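Local coordinates for protein alpha-L-rhamnosidase (Aspergillus terreus, PDB 6GSZ) that probably hydrolyses terminal non-reducing alpha-L-rhamnose residues from alpha-L-rhamnosides, as a calcium-binding, glycosylated fungal glycoside hydrolase, at residues F354-V359 and H396-V401. Sequence-based numbering, arbitrary orientation.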
ATOM      1  N   PHE A 354       9.833  23.427 -12.408  1.00 15.13           N
ATOM      2  CA  PHE A 354      10.428  22.212 -11.839  1.00 15.75           C
ATOM      3  C   PHE A 354       9.969  21.010 -12.649  1.00 15.60           C
ATOM      4  O   PHE A 354       8.774  20.722 -12.667  1.00 14.97           O
ATOM      5  CB  PHE A 354       9.991  22.054 -10.386  1.00 14.72           C
ATOM      6  CG  PHE A 354      10.291  23.217  -9.478  1.00 15.08           C
ATOM      7  CD1 PHE A 354      11.503  23.336  -8.849  1.00 15.79           C
ATOM      8  CD2 PHE A 354       9.365  24.236  -9.285  1.00 16.01           C
ATOM      9  CE1 PHE A 354      11.776  24.406  -8.015  1.00 17.76           C
ATOM     10  CE2 PHE A 354       9.629  25.281  -8.422  1.00 16.55           C
ATOM     11  CZ  PHE A 354      10.839  25.383  -7.811  1.00 16.67           C
ATOM     12  N   VAL A 355      10.909  20.376 -13.373  1.00 15.03           N
ATOM     13  CA  VAL A 355      10.591  19.222 -14.196  1.00 15.55           C
ATOM     14  C   VAL A 355      11.180  17.980 -13.515  1.00 15.98           C
ATOM     15  O   VAL A 355      12.418  17.886 -13.377  1.00 16.29           O
ATOM     16  CB  VAL A 355      11.130  19.385 -15.637  1.00 16.22           C
ATOM     17  CG1 VAL A 355      10.876  18.157 -16.487  1.00 16.98           C
ATOM     18  CG2 VAL A 355      10.530  20.609 -16.330  1.00 15.73           C
ATOM     19  N   HIS A 356      10.292  17.067 -13.097  1.00 13.74           N
ATOM     20  CA  HIS A 356      10.708  15.938 -12.237  1.00 14.69           C
ATOM     21  C   HIS A 356      10.878  14.655 -13.058  1.00 14.36           C
ATOM     22  O   HIS A 356       9.981  14.287 -13.801  1.00 14.59           O
ATOM     23  CB  HIS A 356       9.633  15.716 -11.154  1.00 13.65           C
ATOM     24  CG  HIS A 356       9.292  16.912 -10.313  1.00 12.73           C
ATOM     25  ND1 HIS A 356       8.536  17.960 -10.803  1.00 13.81           N
ATOM     26  CD2 HIS A 356       9.580  17.228  -9.024  1.00 14.05           C
ATOM     27  CE1 HIS A 356       8.350  18.841  -9.831  1.00 16.30           C
ATOM     28  NE2 HIS A 356       8.999  18.451  -8.742  1.00 14.23           N
ATOM     29  N   THR A 357      12.024  13.961 -12.895  1.00 15.30           N
ATOM     30  CA  THR A 357      12.262  12.697 -13.621  1.00 14.33           C
ATOM     31  C   THR A 357      12.907  11.656 -12.695  1.00 14.40           C
ATOM     32  O   THR A 357      13.524  11.980 -11.696  1.00 14.55           O
ATOM     33  CB  THR A 357      13.115  12.893 -14.882  1.00 15.36           C
ATOM     34  OG1 THR A 357      14.464  13.169 -14.507  1.00 16.16           O
ATOM     35  CG2 THR A 357      12.583  14.005 -15.759  1.00 16.19           C
ATOM     36  N   GLU A 358      12.780  10.391 -13.102  1.00 13.99           N
ATOM     37  CA  GLU A 358      13.372   9.268 -12.343  1.00 14.96           C
ATOM     38  C   GLU A 358      14.869   9.136 -12.608  1.00 15.95           C
ATOM     39  O   GLU A 358      15.644   8.742 -11.720  1.00 17.81           O
ATOM     40  CB  GLU A 358      12.671   7.971 -12.727  1.00 15.36           C
ATOM     41  CG  GLU A 358      11.264   7.924 -12.229  1.00 15.12           C
ATOM     42  CD  GLU A 358      10.688   6.526 -12.387  1.00 14.92           C
ATOM     43  OE1 GLU A 358      10.613   6.027 -13.547  1.00 14.96           O
ATOM     44  OE2 GLU A 358      10.362   5.928 -11.352  1.00 15.20           O
ATOM     45  N   VAL A 359      15.257   9.422 -13.850  1.00 15.72           N
ATOM     46  CA  VAL A 359      16.606   9.144 -14.346  1.00 17.77           C
ATOM     47  C   VAL A 359      17.039  10.273 -15.271  1.00 17.86           C
ATOM     48  O   VAL A 359      16.232  11.105 -15.719  1.00 17.24           O
ATOM     49  CB  VAL A 359      16.682   7.806 -15.099  1.00 17.50           C
ATOM     50  CG1 VAL A 359      16.342   6.637 -14.183  1.00 16.73           C
ATOM     51  CG2 VAL A 359      15.825   7.807 -16.351  1.00 20.41           C
ATOM     52  N   HIS A 396       4.595  13.431  -7.723  1.00 11.42           N
ATOM     53  CA  HIS A 396       5.543  13.014  -8.745  1.00 11.29           C
ATOM     54  C   HIS A 396       6.407  11.864  -8.217  1.00 11.36           C
ATOM     55  O   HIS A 396       6.637  11.768  -7.026  1.00 12.59           O
ATOM     56  CB  HIS A 396       6.441  14.180  -9.153  1.00 12.29           C
ATOM     57  CG  HIS A 396       5.777  15.505  -9.283  1.00 12.43           C
ATOM     58  ND1 HIS A 396       4.753  15.768 -10.168  1.00 12.83           N
ATOM     59  CD2 HIS A 396       6.002  16.619  -8.574  1.00 13.18           C
ATOM     60  CE1 HIS A 396       4.435  17.063 -10.039  1.00 12.75           C
ATOM     61  NE2 HIS A 396       5.191  17.611  -9.084  1.00 12.41           N
ATOM     62  N   GLY A 397       6.945  11.103  -9.157  1.00 10.80           N
ATOM     63  CA  GLY A 397       7.919  10.059  -8.857  1.00 12.41           C
ATOM     64  C   GLY A 397       9.237  10.468  -9.498  1.00 13.26           C
ATOM     65  O   GLY A 397       9.285  10.639 -10.692  1.00 13.37           O
ATOM     66  N   PHE A 398      10.293  10.696  -8.700  1.00 12.21           N
ATOM     67  CA  PHE A 398      11.494  11.331  -9.223  1.00 12.92           C
ATOM     68  C   PHE A 398      12.702  11.173  -8.303  1.00 13.65           C
ATOM     69  O   PHE A 398      12.557  11.062  -7.089  1.00 13.18           O
ATOM     70  CB  PHE A 398      11.218  12.826  -9.421  1.00 13.15           C
ATOM     71  CG  PHE A 398      11.005  13.627  -8.158  1.00 12.95           C
ATOM     72  CD1 PHE A 398       9.786  13.605  -7.509  1.00 12.70           C
ATOM     73  CD2 PHE A 398      11.998  14.414  -7.597  1.00 12.75           C
ATOM     74  CE1 PHE A 398       9.571  14.300  -6.336  1.00 13.03           C
ATOM     75  CE2 PHE A 398      11.777  15.146  -6.435  1.00 13.94           C
ATOM     76  CZ  PHE A 398      10.553  15.100  -5.804  1.00 13.73           C
ATOM     77  N   ARG A 399      13.896  11.265  -8.924  1.00 15.08           N
ATOM     78  CA  ARG A 399      15.154  11.489  -8.222  1.00 14.27           C
ATOM     79  C   ARG A 399      15.777  12.855  -8.611  1.00 13.70           C
ATOM     80  O   ARG A 399      16.463  13.470  -7.805  1.00 15.35           O
ATOM     81  CB  ARG A 399      16.131  10.348  -8.547  1.00 15.90           C
ATOM     82  CG  ARG A 399      17.543  10.586  -8.031  1.00 16.66           C
ATOM     83  CD  ARG A 399      18.433   9.366  -8.105  1.00 18.37           C
ATOM     84  NE  ARG A 399      19.785   9.778  -7.766  1.00 17.87           N
ATOM     85  CZ  ARG A 399      20.798   8.941  -7.534  1.00 17.96           C
ATOM     86  NH1 ARG A 399      20.581   7.632  -7.619  1.00 18.10           N
ATOM     87  NH2 ARG A 399      21.991   9.430  -7.206  1.00 20.61           N
ATOM     88  N   TYR A 400      15.520  13.276  -9.860  1.00 14.50           N
ATOM     89  CA  TYR A 400      16.106  14.481 -10.440  1.00 16.11           C
ATOM     90  C   TYR A 400      15.030  15.527 -10.724  1.00 15.63           C
ATOM     91  O   TYR A 400      13.915  15.205 -11.090  1.00 14.85           O
ATOM     92  CB  TYR A 400      16.847  14.112 -11.727  1.00 17.50           C
ATOM     93  CG  TYR A 400      17.920  13.062 -11.537  1.00 16.82           C
ATOM     94  CD1 TYR A 400      19.179  13.424 -11.087  1.00 17.14           C
ATOM     95  CD2 TYR A 400      17.670  11.716 -11.788  1.00 17.45           C
ATOM     96  CE1 TYR A 400      20.160  12.468 -10.891  1.00 18.83           C
ATOM     97  CE2 TYR A 400      18.644  10.753 -11.578  1.00 20.98           C
ATOM     98  CZ  TYR A 400      19.888  11.133 -11.120  1.00 18.67           C
ATOM     99  OH  TYR A 400      20.905  10.230 -10.951  1.00 22.91           O
ATOM    100  N   VAL A 401      15.447  16.788 -10.647  1.00 15.97           N
ATOM    101  CA  VAL A 401      14.570  17.900 -11.002  1.00 15.60           C
ATOM    102  C   VAL A 401      15.388  18.918 -11.793  1.00 15.33           C
ATOM    103  O   VAL A 401      16.358  19.458 -11.274  1.00 18.22           O
ATOM    104  CB  VAL A 401      13.949  18.563  -9.768  1.00 15.65           C
ATOM    105  CG1 VAL A 401      12.910  19.575 -10.229  1.00 16.73           C
ATOM    106  CG2 VAL A 401      13.351  17.534  -8.842  1.00 16.57           C
TER
HETATM  107  O   HOH W   1       8.439  12.360 -12.581  1.00 22.60           O
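The imidazole of His356 lies face to face with that of His396, with ring centroids 4.0 Å apart and planes inclined by 27°, in the concanavalin-like domain, beside the classic beta bulge that joins the two segments. His396 CD2 sits over the centre of the His356 ring, while beta-branched Val401 brings a methyl, CG1, to the opposite face near its rim. The same imidazole turns an edge into Phe398: His356 CD2 stands 3.7 Å above the middle of the phenyl ring, a T-shaped pair with planes at 74°. Phe398 CG lies between its backbone N and carbonyl carbon (chi1 67°), which swings the ring under His356 CD2. Histidine suits this buried place because its flat carbon surface packs against rings while its nitrogens find polar partners: ND1 of His356 is hydrogen-bonded to the Ala375 carbonyl, and NE2 of His396 to Asp377, so two residues close together in the chain, one position between them, fix how the stacked rings are turned. Leu340, from strand 339-344, touches both His356 and Phe398 and continues the apolar core.

Thr357 N donates to Tyr400 O, and Thr357 O accepts from both Arg399 N (2.9 Å) and Tyr400 N (3.0 Å), the latter bond being the straighter. This bulge coincides with the corner at Arg399, where strands 396-398 and 354-357 diverge. A water donates to His356 O and Gly397 O, bridging the diverging backbones. On the face away from the histidines, the Tyr400 ring presents its edge to Glu358 O, its CD2 3.6 Å from that oxygen. Beside it, threonine supplies a hydroxyl within reach of the chain just after it: Thr357 OG1 donates to Val359 O, 3.0 Å away, from above the carbonyl plane.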